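Local coordinates for glycosyl hydrolase family 2, TIM barrel domain protein (Parabacteroides merdae ATCC 43184, PDB 6DXU), which probably hydrolyses beta-D-glucuronides in the human gut, as a bacterial beta-glucuronidase of glycoside hydrolase family 2, at residues I658-N663 against L691-V696; M358-I363 against S630-K635; L571-L576 against Q684-A689; E724-K729 against N758-L763. All blocks are in the same frame, centred on the assembly; numbering follows the deposited sequence.

Contact 1 (I658-N663 against L691-V696)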
# COMPACT_ATOMS: atom_id res chain seq x y z
N ILE D 658 58.64 -40.84 0.38
CA ILE D 658 58.80 -39.44 0.74
C ILE D 658 58.65 -38.62 -0.54
O ILE D 658 59.34 -38.89 -1.53
CB ILE D 658 60.16 -39.17 1.40
CG1 ILE D 658 60.29 -39.95 2.72
CG2 ILE D 658 60.37 -37.68 1.62
CD1 ILE D 658 61.68 -39.86 3.34
N LEU D 659 57.73 -37.65 -0.52
CA LEU D 659 57.48 -36.76 -1.64
C LEU D 659 58.04 -35.39 -1.33
O LEU D 659 57.89 -34.89 -0.21
CB LEU D 659 55.96 -36.65 -1.93
CG LEU D 659 55.19 -37.94 -2.17
CD1 LEU D 659 53.72 -37.65 -2.45
CD2 LEU D 659 55.83 -38.74 -3.30
N VAL D 660 58.66 -34.76 -2.32
CA VAL D 660 59.14 -33.39 -2.19
C VAL D 660 58.50 -32.56 -3.30
O VAL D 660 58.56 -32.94 -4.48
CB VAL D 660 60.68 -33.32 -2.26
CG1 VAL D 660 61.16 -31.87 -2.29
CG2 VAL D 660 61.27 -34.06 -1.06
N TYR D 661 57.86 -31.45 -2.92
CA TYR D 661 57.25 -30.54 -3.88
C TYR D 661 58.16 -29.33 -4.02
O TYR D 661 58.39 -28.59 -3.05
CB TYR D 661 55.81 -30.18 -3.47
CG TYR D 661 54.92 -31.35 -3.79
CD1 TYR D 661 54.48 -31.58 -5.09
CD2 TYR D 661 54.61 -32.30 -2.82
CE1 TYR D 661 53.71 -32.68 -5.41
CE2 TYR D 661 53.83 -33.41 -3.13
CZ TYR D 661 53.39 -33.59 -4.44
OH TYR D 661 52.63 -34.69 -4.77
N SER D 662 58.74 -29.16 -5.21
CA SER D 662 59.78 -28.18 -5.42
C SER D 662 59.77 -27.80 -6.88
O SER D 662 59.41 -28.61 -7.74
CB SER D 662 61.16 -28.74 -5.01
OG SER D 662 62.20 -27.80 -5.25
N ASN D 663 60.14 -26.55 -7.17
CA ASN D 663 60.35 -26.13 -8.54
C ASN D 663 61.83 -26.17 -8.92
O ASN D 663 62.19 -25.73 -10.01
CB ASN D 663 59.79 -24.72 -8.79
CG ASN D 663 60.30 -23.70 -7.80
OD1 ASN D 663 61.17 -23.99 -6.97
ND2 ASN D 663 59.78 -22.48 -7.89
N LEU D 691 60.37 -36.13 -7.95
CA LEU D 691 61.09 -35.88 -6.70
C LEU D 691 60.45 -36.70 -5.59
O LEU D 691 59.80 -36.20 -4.67
CB LEU D 691 61.11 -34.39 -6.39
CG LEU D 691 61.65 -33.51 -7.53
CD1 LEU D 691 61.61 -32.05 -7.12
CD2 LEU D 691 63.09 -33.90 -7.94
N ARG D 692 60.61 -38.02 -5.71
CA ARG D 692 60.14 -38.95 -4.70
C ARG D 692 61.24 -39.96 -4.40
O ARG D 692 62.06 -40.29 -5.26
CB ARG D 692 58.86 -39.65 -5.12
CG ARG D 692 58.96 -40.38 -6.43
CD ARG D 692 57.67 -41.11 -6.78
NE ARG D 692 57.86 -41.87 -8.01
CZ ARG D 692 57.87 -41.32 -9.23
NH1 ARG D 692 57.66 -40.02 -9.38
NH2 ARG D 692 58.08 -42.09 -10.30
N TRP D 693 61.24 -40.43 -3.15
CA TRP D 693 62.21 -41.40 -2.64
C TRP D 693 61.47 -42.43 -1.80
O TRP D 693 60.35 -42.20 -1.35
CB TRP D 693 63.30 -40.75 -1.78
CG TRP D 693 64.28 -39.86 -2.50
CD1 TRP D 693 65.58 -40.18 -2.83
CD2 TRP D 693 64.07 -38.52 -2.95
NE1 TRP D 693 66.18 -39.11 -3.46
CE2 TRP D 693 65.28 -38.08 -3.55
CE3 TRP D 693 62.98 -37.63 -2.91
CZ2 TRP D 693 65.42 -36.80 -4.10
CZ3 TRP D 693 63.12 -36.37 -3.46
CH2 TRP D 693 64.34 -35.96 -4.04
N ASN D 694 62.08 -43.60 -1.62
CA ASN D 694 61.54 -44.61 -0.71
C ASN D 694 62.66 -44.96 0.26
O ASN D 694 63.69 -45.51 -0.15
CB ASN D 694 61.06 -45.83 -1.48
CG ASN D 694 59.78 -45.55 -2.27
OD1 ASN D 694 59.83 -44.96 -3.35
ND2 ASN D 694 58.64 -45.95 -1.73
N CYS D 695 62.48 -44.60 1.54
CA CYS D 695 63.56 -44.61 2.51
C CYS D 695 63.16 -45.30 3.80
O CYS D 695 61.99 -45.27 4.20
CB CYS D 695 64.01 -43.19 2.84
SG CYS D 695 64.27 -42.18 1.41
N VAL D 696 64.15 -45.89 4.46
CA VAL D 696 63.92 -46.54 5.75
C VAL D 696 63.93 -45.49 6.85
O VAL D 696 64.85 -44.66 6.92
CB VAL D 696 64.99 -47.62 6.01
CG1 VAL D 696 64.85 -48.21 7.40
CG2 VAL D 696 64.89 -48.72 4.96
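Ile658 and Trp693 form a hydrogen-bonded antiparallel pair. Ile658 N reaches Trp693 O at 2.8 Å, and Trp693 N returns a bond to Ile658 O. A third bond joins Val660 N to Leu691 O at 3.0 Å. Between them Leu659 and Arg692 make a non-hydrogen-bonded pair.

The tight side carries Ile658, Val660, Leu691, Trp693 and Cys695. Val660 CG2 lies 3.8 Å from Trp693 CZ3 and meets the indole obliquely. With CG beside the backbone N (chi1 -69°) the indole lies on the Val660 side. Ile658 CD1 reaches Cys695 SG at 4.0 Å. Strand 666-671 covers this face with Val667 and Leu669, and Trp693 NE1 bonds to Gly677 O.

The looser part lies on the Leu659 and Arg692 face. Leu659 is still buried there, against Ala688, and its CD2 touches Arg692 CB at 3.6 Å. The arginine chain then leads away and is partly exposed. Its NH2 makes a salt bridge with Asp685 and its NH1 a hydrogen bond to Pro687 O.

The strands belong to a small antiparallel sheet in the DUF4982 region, with 655-662 between 638-640 and 692-696. Backbone bonds set the register, while side-chain contact across the pair is apolar and the one charged group finds its partners in the 684-689 loop.

Contact 2 (M358-I363 against S630-K635); sequences MGVNFI and SYWTEK
Trp632 and Thr633 pack against the backbone of Met358 and Gly359, and van der Waals contact carries most of this meeting. Thr633 CG2 lies 3.4 Å from Gly359 N. This methyl is turned to the glycine with CG2 anti to the carbonyl carbon, which leaves OG1 at chi1 64° to bond back to Gln629 O. Trp632 CB sits 3.6 Å from Met358 O, and this oxygen lies at the edge of the indole, near its plane. Further along the ring, Trp632 CE3 comes to 3.8 Å from Gly359 O, approached obliquely.

Apolar side-chain contact is slight. Val360 CG2 reaches Trp632 CZ3 at 4.2 Å, and the two side chains meet at a slant.

No direct hydrogen bond joins the segments. One water links them instead, donating to Gly359 O at 2.7 Å and to Trp632 O at 3.1 Å. Met358 O is buried here without a polar partner.

The backbone fit depends on glycine. Gly359 has a positive phi of 97° and closes helix 345-357 with a Schellman motif. At these backbone angles a CB would jam against Met358 O, which alone calls for glycine. It would also run into Trp632 CB and press on Thr633 CG2.

The C-terminal ends of helices 345-357, in the TIM barrel, and 623-632 meet here. From Gly359 the chain enters barrel strand 362-364, which runs parallel to strands 323-331 and 384-388. Trp632 also touches Arg328 on strand 323-331 and Leu576 on helix 565-579.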
# COMPACT_ATOMS: atom_id res chain seq x y z
N MET D 358 51.68 -18.14 -4.45
CA MET D 358 51.43 -19.52 -4.85
C MET D 358 51.45 -19.69 -6.36
O MET D 358 51.39 -20.82 -6.84
CB MET D 358 50.09 -20.01 -4.31
CG MET D 358 49.94 -21.53 -4.23
SD MET D 358 48.33 -22.08 -3.60
CE MET D 358 47.22 -21.63 -4.94
N GLY D 359 51.53 -18.59 -7.12
CA GLY D 359 51.51 -18.64 -8.57
C GLY D 359 50.16 -18.39 -9.21
O GLY D 359 50.05 -18.53 -10.44
N VAL D 360 49.14 -18.02 -8.43
CA VAL D 360 47.82 -17.77 -9.01
C VAL D 360 47.90 -16.61 -9.99
O VAL D 360 48.51 -15.57 -9.71
CB VAL D 360 46.82 -17.47 -7.87
CG1 VAL D 360 45.47 -16.95 -8.43
CG2 VAL D 360 46.61 -18.71 -7.01
N ASN D 361 47.25 -16.77 -11.15
CA ASN D 361 47.07 -15.63 -12.06
C ASN D 361 45.60 -15.39 -12.42
O ASN D 361 45.32 -14.55 -13.29
CB ASN D 361 47.91 -15.78 -13.34
CG ASN D 361 47.46 -16.95 -14.24
OD1 ASN D 361 46.32 -17.41 -14.17
ND2 ASN D 361 48.38 -17.43 -15.08
N PHE D 362 44.67 -16.10 -11.78
CA PHE D 362 43.26 -15.99 -12.12
C PHE D 362 42.44 -16.33 -10.88
O PHE D 362 42.79 -17.25 -10.14
CB PHE D 362 42.89 -16.92 -13.28
CG PHE D 362 41.41 -17.00 -13.57
CD1 PHE D 362 40.70 -15.87 -13.96
CD2 PHE D 362 40.74 -18.20 -13.47
CE1 PHE D 362 39.33 -15.95 -14.22
CE2 PHE D 362 39.39 -18.30 -13.72
CZ PHE D 362 38.68 -17.17 -14.10
N ILE D 363 41.35 -15.60 -10.66
CA ILE D 363 40.48 -15.91 -9.53
C ILE D 363 39.03 -15.68 -9.94
O ILE D 363 38.71 -14.70 -10.63
CB ILE D 363 40.86 -15.10 -8.27
CG1 ILE D 363 40.09 -15.61 -7.04
CG2 ILE D 363 40.64 -13.59 -8.49
CD1 ILE D 363 40.57 -15.02 -5.71
N SER D 630 54.85 -25.26 -6.32
CA SER D 630 55.96 -25.94 -6.99
C SER D 630 55.77 -26.00 -8.50
O SER D 630 56.76 -26.05 -9.26
CB SER D 630 56.12 -27.36 -6.43
OG SER D 630 55.05 -28.20 -6.82
N TYR D 631 54.52 -26.01 -8.96
CA TYR D 631 54.19 -26.04 -10.37
C TYR D 631 54.06 -24.66 -11.00
O TYR D 631 54.27 -24.53 -12.20
CB TYR D 631 52.87 -26.78 -10.58
CG TYR D 631 52.96 -28.28 -10.74
CD1 TYR D 631 52.76 -29.12 -9.65
CD2 TYR D 631 53.17 -28.85 -11.98
CE1 TYR D 631 52.79 -30.49 -9.79
CE2 TYR D 631 53.21 -30.22 -12.14
CZ TYR D 631 53.02 -31.03 -11.03
OH TYR D 631 53.05 -32.39 -11.17
N TRP D 632 53.73 -23.64 -10.21
CA TRP D 632 53.23 -22.38 -10.76
C TRP D 632 54.16 -21.19 -10.56
O TRP D 632 53.84 -20.10 -11.05
CB TRP D 632 51.85 -22.06 -10.14
CG TRP D 632 50.71 -22.85 -10.73
CD1 TRP D 632 50.78 -23.81 -11.71
CD2 TRP D 632 49.31 -22.73 -10.39
NE1 TRP D 632 49.52 -24.28 -12.00
CE2 TRP D 632 48.60 -23.65 -11.21
CE3 TRP D 632 48.60 -21.95 -9.49
CZ2 TRP D 632 47.20 -23.79 -11.15
CZ3 TRP D 632 47.21 -22.09 -9.42
CH2 TRP D 632 46.53 -23.00 -10.25
N THR D 633 55.28 -21.34 -9.88
CA THR D 633 56.16 -20.21 -9.59
C THR D 633 57.58 -20.52 -10.02
O THR D 633 57.97 -21.69 -10.16
CB THR D 633 56.16 -19.83 -8.11
OG1 THR D 633 56.70 -20.92 -7.34
CG2 THR D 633 54.73 -19.53 -7.62
N GLU D 634 58.36 -19.46 -10.23
CA GLU D 634 59.77 -19.62 -10.56
C GLU D 634 60.72 -19.32 -9.39
O GLU D 634 61.88 -19.74 -9.44
CB GLU D 634 60.15 -18.73 -11.75
CG GLU D 634 59.27 -19.00 -12.97
CD GLU D 634 59.73 -20.23 -13.74
OE1 GLU D 634 59.06 -20.58 -14.74
OE2 GLU D 634 60.76 -20.84 -13.35
N LYS D 635 60.27 -18.58 -8.39
CA LYS D 635 61.11 -18.30 -7.23
C LYS D 635 61.47 -19.61 -6.53
O LYS D 635 60.56 -20.33 -6.10
CB LYS D 635 60.39 -17.37 -6.26
CG LYS D 635 61.20 -16.97 -5.06
CD LYS D 635 60.39 -16.08 -4.14
CE LYS D 635 61.12 -15.85 -2.83
NZ LYS D 635 61.36 -17.13 -2.12
O HOH W 1 51.80 -18.16 -12.45

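Contact 3 (L571-L576 against Q684-A689); sequences LIDWHL and QDYPAA
The Tyr686 ring lies between two groups. Trp574 CE3 stands 3.7 Å above the centre of one face, and Pro687 CB covers the opposite face at the same height. The indole and phenol form a T-shaped (edge-to-face) pair, with the edge of Trp574 toward the face of Tyr686. The six-membered ring of Trp574 and the Tyr686 ring have centroids 5.1 Å apart and planes at 89°. Trp574 itself also meets Phe493 and Lys577.

The contact sets helix 565-579 against the loop between strands 674-680 and 692-696 in the DUF4982 region. The loop turns sharply. Asp685 is the centre of an inverse gamma turn, and a cis peptide bond precedes Pro687.

Tyr686 packs on the helix backbone, with CE2 3.5 Å from Trp574 N and close to the carboxylate carbon of Asp573. Its hydroxyl bonds to Arg570 O, one turn back in the same helix. With an alanine here, the edge of Trp574 would probably lose the face it rests on, and Arg570 O the hydroxyl that bonds to it.

Asp573 holds the polar side. Its CG is anti to the backbone N, chi1 -172°, which carries the carboxylate out to the loop. OD1 bonds to Tyr631 OH on helix 623-632 and OD2 to Tyr661 OH on strand 655-662. A water bridges OD1 and Ala689 N. Ala688 N gives Asp573 OD2 a straight bond of 2.6 Å, on the syn lone pair.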
# COMPACT_ATOMS: atom_id res chain seq x y z
N LEU D 571 45.82 -35.75 -5.79
CA LEU D 571 44.82 -35.31 -6.76
C LEU D 571 45.24 -34.01 -7.45
O LEU D 571 45.08 -33.86 -8.67
CB LEU D 571 43.46 -35.14 -6.07
CG LEU D 571 42.26 -34.66 -6.92
CD1 LEU D 571 40.97 -35.26 -6.37
CD2 LEU D 571 42.14 -33.12 -6.98
N ILE D 572 45.73 -33.04 -6.68
CA ILE D 572 46.15 -31.77 -7.27
C ILE D 572 47.35 -31.97 -8.18
O ILE D 572 47.41 -31.43 -9.30
CB ILE D 572 46.44 -30.74 -6.17
CG1 ILE D 572 45.12 -30.38 -5.46
CG2 ILE D 572 47.14 -29.50 -6.74
CD1 ILE D 572 45.33 -29.66 -4.12
N ASP D 573 48.35 -32.72 -7.69
CA ASP D 573 49.53 -33.07 -8.47
C ASP D 573 49.13 -33.57 -9.86
O ASP D 573 49.63 -33.09 -10.88
CB ASP D 573 50.32 -34.13 -7.68
CG ASP D 573 51.69 -34.47 -8.27
OD1 ASP D 573 52.02 -34.10 -9.41
OD2 ASP D 573 52.45 -35.14 -7.53
N TRP D 574 48.19 -34.50 -9.89
CA TRP D 574 47.75 -35.08 -11.16
C TRP D 574 47.17 -34.01 -12.09
O TRP D 574 47.58 -33.90 -13.25
CB TRP D 574 46.72 -36.18 -10.91
CG TRP D 574 46.27 -36.81 -12.18
CD1 TRP D 574 45.19 -36.45 -12.95
CD2 TRP D 574 46.93 -37.86 -12.89
NE1 TRP D 574 45.13 -37.23 -14.07
CE2 TRP D 574 46.19 -38.11 -14.06
CE3 TRP D 574 48.08 -38.63 -12.64
CZ2 TRP D 574 46.55 -39.09 -14.98
CZ3 TRP D 574 48.43 -39.60 -13.55
CH2 TRP D 574 47.67 -39.83 -14.71
N HIS D 575 46.21 -33.22 -11.59
CA HIS D 575 45.59 -32.18 -12.41
C HIS D 575 46.64 -31.25 -13.01
O HIS D 575 46.58 -30.91 -14.20
CB HIS D 575 44.60 -31.36 -11.58
CG HIS D 575 43.27 -32.00 -11.38
ND1 HIS D 575 43.07 -33.06 -10.52
CD2 HIS D 575 42.05 -31.71 -11.89
CE1 HIS D 575 41.80 -33.41 -10.53
NE2 HIS D 575 41.15 -32.60 -11.35
N LEU D 576 47.59 -30.81 -12.19
CA LEU D 576 48.55 -29.81 -12.66
C LEU D 576 49.50 -30.38 -13.70
O LEU D 576 49.89 -29.69 -14.65
CB LEU D 576 49.33 -29.24 -11.47
CG LEU D 576 48.41 -28.53 -10.47
CD1 LEU D 576 49.21 -27.83 -9.39
CD2 LEU D 576 47.50 -27.54 -11.22
N GLN D 684 56.02 -34.71 -15.65
CA GLN D 684 55.26 -35.86 -16.11
C GLN D 684 55.60 -37.15 -15.37
O GLN D 684 54.85 -38.13 -15.51
CB GLN D 684 55.47 -36.05 -17.61
CG GLN D 684 54.95 -34.88 -18.44
CD GLN D 684 53.51 -34.53 -18.11
OE1 GLN D 684 52.62 -35.39 -18.16
NE2 GLN D 684 53.26 -33.27 -17.79
N ASP D 685 56.68 -37.17 -14.59
CA ASP D 685 57.05 -38.36 -13.81
C ASP D 685 56.33 -38.31 -12.47
O ASP D 685 56.89 -37.97 -11.42
CB ASP D 685 58.56 -38.43 -13.64
CG ASP D 685 59.01 -39.68 -12.89
OD1 ASP D 685 58.18 -40.59 -12.66
OD2 ASP D 685 60.19 -39.74 -12.51
N TYR D 686 55.06 -38.68 -12.50
CA TYR D 686 54.12 -38.58 -11.39
C TYR D 686 54.32 -39.74 -10.41
O TYR D 686 54.49 -40.89 -10.84
CB TYR D 686 52.69 -38.58 -11.93
CG TYR D 686 51.59 -38.60 -10.89
CD1 TYR D 686 51.05 -39.80 -10.42
CD2 TYR D 686 51.06 -37.41 -10.38
CE1 TYR D 686 50.04 -39.81 -9.47
CE2 TYR D 686 50.04 -37.42 -9.43
CZ TYR D 686 49.54 -38.62 -8.98
OH TYR D 686 48.53 -38.63 -8.04
N PRO D 687 54.22 -39.50 -9.09
CA PRO D 687 53.92 -38.20 -8.48
C PRO D 687 55.13 -37.38 -8.07
O PRO D 687 56.26 -37.88 -8.07
CB PRO D 687 53.11 -38.59 -7.24
CG PRO D 687 53.72 -39.90 -6.82
CD PRO D 687 54.07 -40.61 -8.12
N ALA D 688 54.87 -36.12 -7.69
CA ALA D 688 55.88 -35.20 -7.18
C ALA D 688 56.92 -34.83 -8.24
O ALA D 688 58.05 -34.45 -7.92
CB ALA D 688 56.57 -35.77 -5.93
N ALA D 689 56.53 -34.89 -9.52
CA ALA D 689 57.40 -34.45 -10.61
C ALA D 689 58.77 -35.12 -10.52
O ALA D 689 59.81 -34.48 -10.71
CB ALA D 689 57.53 -32.93 -10.61
O HOH W 2 54.01 -35.22 -10.99

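Contact 4 (E724-K729 against N758-L763); sequences EYQTAK and NGIRCL
Gln726 OE1 takes two hydrogen bonds from Arg761, one from NE at 2.9 Å and one from NH2 at 3.0 Å. The guanidinium grips it side-on. The amide and guanidinium planes are only 7° apart, and the NH2 bond falls on a lone pair of OE1. A water adds a weak bond to OE1 and accepts one from Arg761 N.

The outer end of the guanidinium meets Glu724. Arg761 NH1 bonds to Glu724 OE1 at 2.9 Å and NH2 to OE2 at 2.6 Å, so the salt bridge is end-on with one nitrogen to each oxygen. The carboxylate is not flat with the guanidinium: their planes are 50° apart, and OE2 is met from above its own plane. Arg761 reaches both partners through a bend at chi3, -66°.

Glu724 and Gln726 lie at the end of strand 715-726, beside strand 647-649. Arg761 lies in the loop between strands 747-755 and 768-775 of the C-terminal family 2 domain. The contact thus joins two consecutive beta-rich parts of the chain. A leucine in place of Arg761 would probably leave the Glu724 carboxylate without its positive mate and Gln726 OE1 without its two guanidinium donors.

The other end of the amide is fixed too. Gln726 NE2 bonds to Ala728 O at 3.1 Å and only weakly to Arg761 O. Apolar groups flank it. Ile760 CG2 packs 3.4 Å from Gln726 NE2, and Leu763 CD1 lies 3.6 Å from Gln726 OE1, approaching from the opposite direction to the glutamine.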
# COMPACT_ATOMS: atom_id res chain seq x y z
N GLU D 724 58.49 -38.78 13.70
CA GLU D 724 58.59 -40.03 14.41
C GLU D 724 58.06 -41.17 13.55
O GLU D 724 57.16 -40.99 12.73
CB GLU D 724 57.81 -39.96 15.72
CG GLU D 724 58.22 -41.01 16.73
CD GLU D 724 57.36 -40.99 17.97
OE1 GLU D 724 56.79 -39.92 18.29
OE2 GLU D 724 57.25 -42.05 18.62
N TYR D 725 58.61 -42.36 13.77
CA TYR D 725 58.16 -43.55 13.06
C TYR D 725 57.75 -44.60 14.08
O TYR D 725 58.54 -44.95 14.97
CB TYR D 725 59.26 -44.08 12.13
CG TYR D 725 58.81 -45.21 11.21
CD1 TYR D 725 57.82 -45.00 10.25
CD2 TYR D 725 59.40 -46.46 11.30
CE1 TYR D 725 57.41 -46.04 9.42
CE2 TYR D 725 58.99 -47.50 10.47
CZ TYR D 725 58.00 -47.28 9.53
OH TYR D 725 57.61 -48.31 8.70
N GLN D 726 56.53 -45.10 13.96
CA GLN D 726 55.97 -46.04 14.92
C GLN D 726 55.76 -47.38 14.23
O GLN D 726 55.10 -47.45 13.20
CB GLN D 726 54.64 -45.52 15.48
CG GLN D 726 53.90 -46.53 16.37
CD GLN D 726 52.66 -45.94 17.02
OE1 GLN D 726 52.70 -44.81 17.54
NE2 GLN D 726 51.57 -46.69 17.01
N THR D 727 56.33 -48.44 14.81
CA THR D 727 56.11 -49.78 14.28
C THR D 727 55.04 -50.55 15.04
O THR D 727 54.53 -51.55 14.51
CB THR D 727 57.42 -50.58 14.29
OG1 THR D 727 57.99 -50.58 15.60
CG2 THR D 727 58.43 -49.94 13.33
N ALA D 728 54.67 -50.13 16.25
CA ALA D 728 53.63 -50.82 17.01
C ALA D 728 52.26 -50.65 16.35
O ALA D 728 51.90 -49.54 15.94
CB ALA D 728 53.59 -50.30 18.44
N LYS D 729 51.51 -51.74 16.25
CA LYS D 729 50.14 -51.68 15.77
C LYS D 729 49.20 -51.38 16.93
O LYS D 729 49.48 -51.71 18.08
CB LYS D 729 49.74 -52.99 15.07
CG LYS D 729 50.48 -53.23 13.75
CD LYS D 729 49.86 -54.37 12.95
CE LYS D 729 50.48 -54.46 11.55
NZ LYS D 729 50.44 -53.15 10.85
N ASN D 758 46.41 -50.80 25.37
CA ASN D 758 47.79 -51.05 25.73
C ASN D 758 48.63 -49.78 25.71
O ASN D 758 49.85 -49.86 25.86
CB ASN D 758 48.38 -52.11 24.79
CG ASN D 758 47.68 -53.45 24.92
OD1 ASN D 758 47.27 -54.05 23.93
ND2 ASN D 758 47.52 -53.91 26.16
N GLY D 759 48.00 -48.62 25.54
CA GLY D 759 48.71 -47.36 25.51
C GLY D 759 49.32 -46.99 24.18
O GLY D 759 50.11 -46.04 24.12
N ILE D 760 48.97 -47.71 23.10
CA ILE D 760 49.54 -47.44 21.78
C ILE D 760 48.73 -46.35 21.09
O ILE D 760 47.50 -46.38 21.12
CB ILE D 760 49.58 -48.72 20.92
CG1 ILE D 760 50.35 -49.84 21.64
CG2 ILE D 760 50.25 -48.43 19.57
CD1 ILE D 760 51.76 -49.45 21.99
N ARG D 761 49.42 -45.40 20.46
CA ARG D 761 48.73 -44.32 19.75
C ARG D 761 47.94 -44.88 18.57
O ARG D 761 48.48 -45.61 17.73
CB ARG D 761 49.73 -43.28 19.27
CG ARG D 761 50.43 -42.53 20.39
CD ARG D 761 51.54 -41.66 19.85
NE ARG D 761 52.61 -42.47 19.28
CZ ARG D 761 53.85 -42.03 19.06
NH1 ARG D 761 54.19 -40.79 19.37
NH2 ARG D 761 54.75 -42.86 18.54
N CYS D 762 46.66 -44.50 18.49
CA CYS D 762 45.77 -44.94 17.41
C CYS D 762 45.93 -43.98 16.23
O CYS D 762 45.12 -43.08 16.00
CB CYS D 762 44.33 -44.97 17.88
SG CYS D 762 44.02 -46.01 19.33
N LEU D 763 46.95 -44.24 15.41
CA LEU D 763 47.37 -43.26 14.41
C LEU D 763 46.41 -43.13 13.23
O LEU D 763 46.60 -42.21 12.42
CB LEU D 763 48.76 -43.61 13.89
CG LEU D 763 49.85 -43.51 14.96
CD1 LEU D 763 51.18 -43.99 14.39
CD2 LEU D 763 49.95 -42.07 15.49
O HOH W 3 52.48 -45.39 20.58

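How the contacts relate
From the N terminus, contact 2 opens first, in the TIM barrel at 358-363, and closes the longest loop at 630-635. Contact 3 opens within that loop, at 571-576, and closes beyond it at 684-689, so the two cross. Contact 1 opens at 658-663, inside the span of contact 3, and closes past it at 691-696, crossing it in turn. Contact 2 closes before contact 1 opens, so these two are in series. Contacts 1, 2 and 3 touch one another, around Asp573 and Asn663. They tie the barrel side to the DUF4982 sheet. Contact 4 comes last, apart from these three, and joins strand 715-726 to the C-terminal domain.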